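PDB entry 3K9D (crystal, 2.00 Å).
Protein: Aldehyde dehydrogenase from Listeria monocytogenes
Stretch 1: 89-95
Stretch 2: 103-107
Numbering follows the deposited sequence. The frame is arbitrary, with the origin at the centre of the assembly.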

# COMPACT_ATOMS: atom_id res chain seq x y z
N LYS A 89 -12.20 -16.15 0.92
CA LYS A 89 -11.50 -16.70 -0.25
C LYS A 89 -10.21 -15.92 -0.45
O LYS A 89 -10.25 -14.70 -0.66
N THR A 90 -9.07 -16.61 -0.35
CA THR A 90 -7.76 -15.94 -0.31
C THR A 90 -6.69 -16.60 -1.19
O THR A 90 -5.57 -16.09 -1.31
N ILE A 91 -7.05 -17.73 -1.79
CA ILE A 91 -6.11 -18.58 -2.52
C ILE A 91 -6.64 -18.86 -3.94
O ILE A 91 -7.78 -19.27 -4.11
N GLY A 92 -5.80 -18.62 -4.94
CA GLY A 92 -6.13 -19.05 -6.31
C GLY A 92 -7.20 -18.19 -6.96
O GLY A 92 -7.34 -17.03 -6.62
N MET A 93 -7.95 -18.79 -7.88
CA MET A 93 -8.97 -18.08 -8.65
C MET A 93 -10.10 -17.59 -7.76
O MET A 93 -10.79 -18.38 -7.12
N LEU A 94 -10.30 -16.27 -7.74
CA LEU A 94 -11.32 -15.66 -6.91
C LEU A 94 -12.58 -15.34 -7.71
O LEU A 94 -13.70 -15.59 -7.25
N LYS A 95 -12.40 -14.78 -8.90
CA LYS A 95 -13.50 -14.21 -9.66
C LYS A 95 -13.32 -14.51 -11.13
O LYS A 95 -12.19 -14.50 -11.61
N MET A 103 -10.74 -12.26 -15.36
CA MET A 103 -10.64 -13.18 -14.23
C MET A 103 -9.70 -12.58 -13.19
O MET A 103 -8.79 -11.82 -13.55
N GLU A 104 -9.91 -12.90 -11.92
CA GLU A 104 -9.05 -12.43 -10.83
C GLU A 104 -8.50 -13.59 -10.01
O GLU A 104 -9.23 -14.52 -9.66
N VAL A 105 -7.20 -13.53 -9.73
CA VAL A 105 -6.45 -14.59 -9.05
C VAL A 105 -5.66 -13.94 -7.92
O VAL A 105 -4.93 -12.98 -8.14
N ALA A 106 -5.80 -14.48 -6.71
CA ALA A 106 -5.02 -14.05 -5.56
C ALA A 106 -3.57 -14.51 -5.67
O ALA A 106 -3.27 -15.68 -5.95
N VAL A 107 -2.66 -13.56 -5.47
CA VAL A 107 -1.23 -13.85 -5.50
C VAL A 107 -0.65 -13.48 -4.16
O VAL A 107 -0.69 -12.31 -3.78

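What forms the apolar centre of the contact? Met-93 (chi1 t, chi2 p, chi3 p) points to a face of the sheet, but its end comes nearer the other stretch, with its SD 3.9 Å from CG2 of Val-105, itself in the t rotamer. CE of Met-93 lies 3.9 Å from SD of Met-103, whose chi angles are m, t and m, so one flexible thioether side chain meets two neighbours.

How does Leu-94 come to point toward the other strand? A beta bulge shifts the register by one between Met-93 and Lys-95. Both Leu-94 N and Lys-95 N donate to Glu-104 O, at 2.8 and 3.3 Å. Leu-94 adopts the m, t rotamer and sets CD1 3.9 Å from CB of Ala-106. That same methyl, CB of Ala-106, also sits 3.3 Å from Thr-90 O.

Where does the contact turn polar? Lys-95 and Glu-104 share the other face, and NZ of Lys-95 forms a salt bridge with OE2 of Glu-104 at 3.0 Å. The lysine reaches it with chi1 at -102°, between wells, while Glu-104 extends in m, t.

What joins the stretches where there is no side chain? At Gly-92, whose phi is positive, a water accepts from Gly-92 N (2.9 Å) and donates to Ala-106 O (2.7 Å), while Ala-106 N donates directly to Gly-92 O at 3.0 Å.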

# COMPACT_ATOMS: atom_id res chain seq x y z
CB LYS A 89 -12.36 -16.61 -1.52
CG LYS A 89 -13.85 -16.38 -1.33
CD LYS A 89 -14.68 -17.64 -1.46
CE LYS A 89 -16.14 -17.32 -1.18
NZ LYS A 89 -17.05 -18.45 -1.49
CB THR A 90 -7.21 -15.85 1.15
OG1 THR A 90 -7.00 -17.17 1.67
CG2 THR A 90 -8.15 -15.08 2.06
CB ILE A 91 -5.86 -19.94 -1.77
CG1 ILE A 91 -5.26 -19.71 -0.37
CG2 ILE A 91 -5.00 -20.90 -2.60
CD1 ILE A 91 -3.83 -19.16 -0.34
CB MET A 93 -9.54 -18.99 -9.74
CG MET A 93 -10.59 -18.32 -10.61
SD MET A 93 -9.84 -17.38 -11.95
CE MET A 93 -9.24 -18.72 -12.96
CB LEU A 94 -10.79 -14.39 -6.23
CG LEU A 94 -9.56 -14.48 -5.32
CD1 LEU A 94 -9.15 -13.08 -4.88
CD2 LEU A 94 -9.81 -15.36 -4.10
CB LYS A 95 -13.53 -12.70 -9.46
CG LYS A 95 -14.57 -12.20 -8.48
CD LYS A 95 -14.41 -10.70 -8.25
CE LYS A 95 -14.47 -9.90 -9.55
NZ LYS A 95 -14.44 -8.43 -9.28
CB MET A 103 -10.10 -14.54 -14.68
CG MET A 103 -10.83 -15.14 -15.88
SD MET A 103 -10.49 -16.90 -16.12
CE MET A 103 -8.81 -16.90 -16.72
CB GLU A 104 -9.79 -11.44 -9.91
CG GLU A 104 -10.29 -10.19 -10.60
CD GLU A 104 -10.83 -9.13 -9.65
OE1 GLU A 104 -10.53 -9.17 -8.43
OE2 GLU A 104 -11.55 -8.24 -10.13
CB VAL A 105 -5.47 -15.33 -10.03
CG1 VAL A 105 -4.52 -16.31 -9.28
CG2 VAL A 105 -6.22 -16.08 -11.12
CB ALA A 106 -5.65 -14.58 -4.29
CB VAL A 107 -0.50 -13.02 -6.60
CG1 VAL A 107 0.98 -13.32 -6.60
CG2 VAL A 107 -1.07 -13.32 -7.95
O HOH W 1 -3.28 -17.51 -3.92